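Local coordinates for uncharacterized protein Atu1656 (PDB 2OJH), which is of unknown function but belongs to the TolB family and folds as a six-bladed beta-propeller, at residues 219-224 and 269-274; 233-238 and 250-255. All coordinates share one frame; numbering follows the deposited sequence.

Contact 1. Residues 219-224 and 269-274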
loop_
_atom_site.group_PDB
_atom_site.type_symbol
_atom_site.label_atom_id
_atom_site.label_comp_id
_atom_site.label_asym_id
_atom_site.label_seq_id
_atom_site.Cartn_x
_atom_site.Cartn_y
_atom_site.Cartn_z
ATOM N N ASP A 219 -11.716 0.961 8.054
ATOM C CA ASP A 219 -10.615 1.869 7.797
ATOM C C ASP A 219 -9.570 0.963 7.230
ATOM O O ASP A 219 -9.310 -0.104 7.798
ATOM C CB ASP A 219 -10.160 2.523 9.124
ATOM C CG ASP A 219 -11.190 3.505 9.699
ATOM O OD1 ASP A 219 -11.946 4.095 8.912
ATOM O OD2 ASP A 219 -11.215 3.722 10.931
ATOM N N TRP A 220 -8.966 1.365 6.101
ATOM C CA TRP A 220 -8.155 0.453 5.326
ATOM C C TRP A 220 -6.922 1.191 4.799
ATOM O O TRP A 220 -6.911 2.424 4.689
ATOM C CB TRP A 220 -8.990 -0.046 4.131
ATOM C CG TRP A 220 -9.917 -1.234 4.436
ATOM C CD1 TRP A 220 -11.207 -1.201 4.913
ATOM C CD2 TRP A 220 -9.581 -2.602 4.262
ATOM N NE1 TRP A 220 -11.693 -2.507 5.042
ATOM C CE2 TRP A 220 -10.682 -3.372 4.655
ATOM C CE3 TRP A 220 -8.407 -3.261 3.825
ATOM C CZ2 TRP A 220 -10.659 -4.774 4.618
ATOM C CZ3 TRP A 220 -8.394 -4.643 3.797
ATOM C CH2 TRP A 220 -9.511 -5.381 4.173
ATOM N N PHE A 221 -5.888 0.452 4.448
ATOM C CA PHE A 221 -4.748 1.047 3.777
ATOM C C PHE A 221 -4.037 2.197 4.527
ATOM O O PHE A 221 -3.792 3.254 3.926
ATOM C CB PHE A 221 -5.133 1.541 2.358
ATOM C CG PHE A 221 -6.143 0.678 1.649
ATOM C CD1 PHE A 221 -5.857 -0.672 1.339
ATOM C CD2 PHE A 221 -7.375 1.218 1.275
ATOM C CE1 PHE A 221 -6.826 -1.488 0.710
ATOM C CE2 PHE A 221 -8.351 0.418 0.629
ATOM C CZ PHE A 221 -8.079 -0.935 0.346
ATOM N N PRO A 222 -3.664 2.006 5.814
ATOM C CA PRO A 222 -2.872 3.079 6.467
ATOM C C PRO A 222 -1.464 3.266 5.889
ATOM O O PRO A 222 -0.700 2.278 5.715
ATOM C CB PRO A 222 -2.854 2.641 7.950
ATOM C CG PRO A 222 -2.986 1.120 7.896
ATOM C CD PRO A 222 -3.954 0.892 6.747
ATOM N N HIS A 223 -1.143 4.519 5.517
ATOM C CA HIS A 223 0.203 4.889 5.152
ATOM C C HIS A 223 0.685 6.085 5.973
ATOM O O HIS A 223 0.227 7.200 5.768
ATOM C CB HIS A 223 0.290 5.141 3.633
ATOM C CG HIS A 223 -0.253 4.008 2.816
ATOM N ND1 HIS A 223 0.329 2.761 2.808
ATOM C CD2 HIS A 223 -1.344 3.920 2.015
ATOM C CE1 HIS A 223 -0.351 1.965 2.003
ATOM N NE2 HIS A 223 -1.364 2.646 1.497
ATOM N N PRO A 224 1.575 5.833 6.943
ATOM C CA PRO A 224 2.292 6.906 7.616
ATOM C C PRO A 224 3.169 7.738 6.652
ATOM O O PRO A 224 3.913 7.184 5.825
ATOM C CB PRO A 224 3.151 6.175 8.644
ATOM C CG PRO A 224 2.521 4.848 8.837
ATOM C CD PRO A 224 1.897 4.506 7.502
ATOM N N GLY A 269 -14.069 4.781 -5.585
ATOM C CA GLY A 269 -12.949 3.845 -5.619
ATOM C C GLY A 269 -12.963 2.900 -4.426
ATOM O O GLY A 269 -14.001 2.313 -4.099
ATOM N N GLY A 270 -11.823 2.784 -3.764
ATOM C CA GLY A 270 -11.627 1.789 -2.714
ATOM C C GLY A 270 -10.465 0.929 -3.143
ATOM O O GLY A 270 -9.315 1.370 -3.076
ATOM N N GLN A 271 -10.751 -0.288 -3.589
ATOM C CA GLN A 271 -9.650 -1.155 -4.034
ATOM C C GLN A 271 -8.923 -0.452 -5.193
ATOM O O GLN A 271 -9.574 0.021 -6.130
ATOM C CB GLN A 271 -10.205 -2.515 -4.467
ATOM C CG GLN A 271 -9.155 -3.438 -5.150
ATOM C CD GLN A 271 -8.142 -3.975 -4.157
ATOM O OE1 GLN A 271 -8.086 -3.527 -3.014
ATOM N NE2 GLN A 271 -7.366 -4.969 -4.568
ATOM N N GLY A 272 -7.593 -0.419 -5.136
ATOM C CA GLY A 272 -6.770 0.236 -6.166
ATOM C C GLY A 272 -6.407 1.692 -5.850
ATOM O O GLY A 272 -5.369 2.204 -6.315
ATOM N N THR A 273 -7.257 2.367 -5.079
ATOM C CA THR A 273 -7.056 3.783 -4.765
ATOM C C THR A 273 -5.659 4.010 -4.151
ATOM O O THR A 273 -4.909 4.891 -4.598
ATOM C CB THR A 273 -8.215 4.321 -3.861
ATOM O OG1 THR A 273 -9.411 4.324 -4.634
ATOM C CG2 THR A 273 -7.965 5.741 -3.372
HETATM N N MSE A 274 -5.295 3.221 -3.134
HETATM C CA MSE A 274 -3.994 3.403 -2.477
HETATM C C MSE A 274 -3.536 2.144 -1.729
HETATM O O MSE A 274 -3.161 2.230 -0.551
HETATM C CB MSE A 274 -3.988 4.631 -1.521
HETATM C CG MSE A 274 -4.939 4.526 -0.382
HETATM SE SE MSE A 274 -4.836 6.080 0.825
HETATM C CE MSE A 274 -5.257 7.477 -0.524
#
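His223 and Met274 make the one hydrogen bond that joins strand 217-224 to the loop 269-274. The imidazole NE2 donates a hydrogen bond to the carbonyl O of Met274 over 2.8 Å, with 160° at the hydrogen, and that oxygen lies close to the ring plane. On the other nitrogen, ND1 is hydrogen-bonded to Asp179 of strand 175-180, so the imidazole spans a carboxylate and a main-chain carbonyl, a place suited to a ring with nitrogens on two edges.

The apolar part belongs to Phe221 and Met274, a selenomethionine. Phe221 CB rests 4.1 Å from Met274 CG, and the same CB lies 3.6 Å from the Met274 carbonyl O that His223 holds. The chi1 of Met274, 63°, sets CG between its backbone N and carbonyl carbon, where it meets Phe221; the selenium goes on to the rim of the imidazole, 5.4 Å from the ring centroid. Farther out on the phenyl ring, CE2 comes within 3.9 Å of Gly270 O, an oblique approach. Val234 and Tyr236 of strand 230-237 also pack on this ring.

Within the loop, Gly270 N donates to Thr273 OG1 at 3.0 Å, and Thr273 N returns a bond to Gly270 O, closing a type II beta turn. The backbone angles of Gly270 and Gly272 would jam a CB against the preceding carbonyl, which accounts for glycine at both positions. Gln271 turns its OE1 to His243 and Asn275.

A buried carbonyl gripped by an imidazole implies a directional join, one N-H to a main-chain carbonyl, set among apolar contacts. If Asp179 is ionised, it would probably polarise the imidazole and strengthen its NE2 bond.

Contact 2. Residues 233-238 and 250-255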
loop_
_atom_site.group_PDB
_atom_site.type_symbol
_atom_site.label_atom_id
_atom_site.label_comp_id
_atom_site.label_asym_id
_atom_site.label_seq_id
_atom_site.Cartn_x
_atom_site.Cartn_y
_atom_site.Cartn_z
ATOM N N PHE A 233 -5.450 7.267 4.866
ATOM C CA PHE A 233 -6.106 5.970 4.826
ATOM C C PHE A 233 -7.468 6.165 4.173
ATOM O O PHE A 233 -7.854 7.300 3.891
ATOM C CB PHE A 233 -6.198 5.313 6.228
ATOM C CG PHE A 233 -7.076 6.060 7.222
ATOM C CD1 PHE A 233 -6.568 7.133 7.926
ATOM C CD2 PHE A 233 -8.368 5.631 7.498
ATOM C CE1 PHE A 233 -7.360 7.809 8.866
ATOM C CE2 PHE A 233 -9.182 6.328 8.422
ATOM C CZ PHE A 233 -8.671 7.402 9.088
ATOM N N VAL A 234 -8.142 5.064 3.850
ATOM C CA VAL A 234 -9.478 5.119 3.248
ATOM C C VAL A 234 -10.513 4.604 4.249
ATOM O O VAL A 234 -10.264 3.602 4.906
ATOM C CB VAL A 234 -9.546 4.233 2.016
ATOM C CG1 VAL A 234 -10.978 4.115 1.481
ATOM C CG2 VAL A 234 -8.608 4.755 0.909
ATOM N N SER A 235 -11.677 5.247 4.322
ATOM C CA SER A 235 -12.818 4.785 5.138
ATOM C C SER A 235 -13.980 4.359 4.239
ATOM O O SER A 235 -14.501 5.173 3.470
ATOM C CB SER A 235 -13.321 5.895 6.071
ATOM O OG SER A 235 -12.471 6.024 7.208
ATOM N N TYR A 236 -14.371 3.085 4.316
ATOM C CA TYR A 236 -15.557 2.601 3.620
ATOM C C TYR A 236 -16.741 2.774 4.552
ATOM O O TYR A 236 -16.538 2.886 5.753
ATOM C CB TYR A 236 -15.439 1.122 3.392
ATOM C CG TYR A 236 -14.504 0.665 2.299
ATOM C CD1 TYR A 236 -14.970 0.454 0.995
ATOM C CD2 TYR A 236 -13.192 0.399 2.576
ATOM C CE1 TYR A 236 -14.106 -0.026 -0.015
ATOM C CE2 TYR A 236 -12.325 -0.067 1.573
ATOM C CZ TYR A 236 -12.811 -0.281 0.279
ATOM O OH TYR A 236 -11.958 -0.777 -0.733
ATOM N N ASP A 237 -17.968 2.754 4.032
ATOM C CA ASP A 237 -19.124 2.629 4.918
ATOM C C ASP A 237 -19.010 1.350 5.767
ATOM O O ASP A 237 -18.365 0.368 5.370
ATOM C CB ASP A 237 -20.453 2.668 4.145
ATOM C CG ASP A 237 -20.675 3.991 3.395
ATOM O OD1 ASP A 237 -19.962 5.003 3.649
ATOM O OD2 ASP A 237 -21.574 4.009 2.524
ATOM N N ALA A 238 -19.583 1.415 6.956
ATOM C CA ALA A 238 -19.545 0.347 7.960
ATOM C C ALA A 238 -20.169 -0.953 7.470
ATOM O O ALA A 238 -19.659 -2.036 7.768
ATOM C CB ALA A 238 -20.275 0.815 9.223
ATOM N N ARG A 250 -14.136 7.601 1.485
ATOM C CA ARG A 250 -13.559 8.842 1.995
ATOM C C ARG A 250 -12.061 8.625 2.129
ATOM O O ARG A 250 -11.649 7.606 2.660
ATOM C CB ARG A 250 -14.130 9.172 3.376
ATOM C CG ARG A 250 -15.633 9.435 3.424
ATOM C CD ARG A 250 -16.148 9.475 4.870
ATOM N NE ARG A 250 -17.436 10.163 5.001
ATOM C CZ ARG A 250 -18.632 9.597 4.832
ATOM N NH1 ARG A 250 -18.738 8.313 4.503
ATOM N NH2 ARG A 250 -19.734 10.324 4.989
ATOM N N VAL A 251 -11.256 9.562 1.635
ATOM C CA VAL A 251 -9.818 9.541 1.870
ATOM C C VAL A 251 -9.627 10.409 3.122
ATOM O O VAL A 251 -10.013 11.587 3.143
ATOM C CB VAL A 251 -9.018 10.039 0.647
ATOM C CG1 VAL A 251 -7.517 10.156 0.955
ATOM C CG2 VAL A 251 -9.239 9.094 -0.555
ATOM N N GLN A 252 -9.070 9.792 4.164
ATOM C CA GLN A 252 -8.956 10.400 5.460
ATOM C C GLN A 252 -7.518 10.680 5.803
ATOM O O GLN A 252 -6.606 10.041 5.275
ATOM C CB GLN A 252 -9.489 9.454 6.539
ATOM C CG GLN A 252 -10.866 8.917 6.306
ATOM C CD GLN A 252 -11.910 9.920 6.653
ATOM O OE1 GLN A 252 -12.364 10.650 5.792
ATOM N NE2 GLN A 252 -12.278 9.998 7.926
ATOM N N LEU A 253 -7.335 11.611 6.737
ATOM C CA LEU A 253 -6.020 11.925 7.270
ATOM C C LEU A 253 -6.161 12.109 8.775
ATOM O O LEU A 253 -7.198 12.614 9.259
ATOM C CB LEU A 253 -5.472 13.214 6.635
ATOM C CG LEU A 253 -3.973 13.537 6.761
ATOM C CD1 LEU A 253 -3.176 12.657 5.871
ATOM C CD2 LEU A 253 -3.653 15.021 6.412
HETATM N N MSE A 254 -5.128 11.687 9.503
HETATM C CA MSE A 254 -5.053 11.893 10.953
HETATM C C MSE A 254 -3.605 12.005 11.439
HETATM O O MSE A 254 -2.669 11.659 10.714
HETATM C CB MSE A 254 -5.711 10.714 11.657
HETATM C CG MSE A 254 -4.936 9.424 11.434
HETATM SE SE MSE A 254 -5.891 7.875 12.132
HETATM C CE MSE A 254 -4.780 6.490 11.336
ATOM N N ASP A 255 -3.445 12.459 12.683
ATOM C CA ASP A 255 -2.137 12.490 13.366
ATOM C C ASP A 255 -1.641 11.052 13.613
ATOM O O ASP A 255 -2.451 10.109 13.621
ATOM C CB ASP A 255 -2.256 13.244 14.708
ATOM C CG ASP A 255 -2.633 14.726 14.542
ATOM O OD1 ASP A 255 -2.411 15.294 13.452
ATOM O OD2 ASP A 255 -3.149 15.341 15.511
HETATM O O HOH W 1 -12.592 7.446 9.546
#
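Phe233 and Gln252, like Ser235 and Arg250, form antiparallel hydrogen-bonded pairs, with the non-hydrogen-bonded pair Val234 and Val251 between them at a CA separation of 4.6 Å, while the strand segments run at 130° to each other. Four main-chain hydrogen bonds fix the register, the straightest from Gln252 N to Phe233 O at 2.8 Å and 172°.

Gln252 CB sits over one face of the Phe233 ring, offset toward its rim, 3.6 Å from the centroid, a CH-pi contact. A chi1 of 65° puts Phe233 CG between its own backbone N and carbonyl carbon, from where the ring reaches across to the neighbouring strand. The selenium of Met254, a selenomethionine, approaches CE1 of that ring obliquely at 3.6 Å, a Met-aromatic contact. The amide of Gln252 stands nearly perpendicular to the phenyl plane.

Ser235 and Gln252 on this face have polar partners. Ser235 OG, hydrogen-bonded to Asp219, accepts a hydrogen bond from a water at 2.7 Å, and the same water accepts a weak bond from Gln252 NE2; Gln252 OE1 pairs with Thr263 of strand 262-267. Near the partly exposed end, in one of two conformers, Arg250 NH1 comes 3.6 Å from Asp237 OD1, a long and doubtful salt bridge. On the reverse face, the compact branched Val234 and Val251 suit the apolar packing against Phe221 and Phe265.

Such pairing of the two middle strands of a twisted four-stranded antiparallel sheet is typical of a beta-propeller blade.

Overall arrangement
Both contacts involve the blade built from strands 217-224, 230-237, 247-255 and 262-267, and contact 2 is nested in the chain loop that contact 1 closes. Their centres lie about 8 Å apart. Contact 1 is nearer the middle of the propeller, about 7 Å from the chain centre, and joins the innermost strand to a loop through a side-chain bond and apolar contacts. Contact 2, about 14 Å out, relies on regular main-chain pairing between middle strands; though largely buried, it reaches a partly exposed edge with Asp237 and Arg250. Trp220 N to Val234 O, at 2.8 Å, ties the two together through neighbouring strands of one sheet.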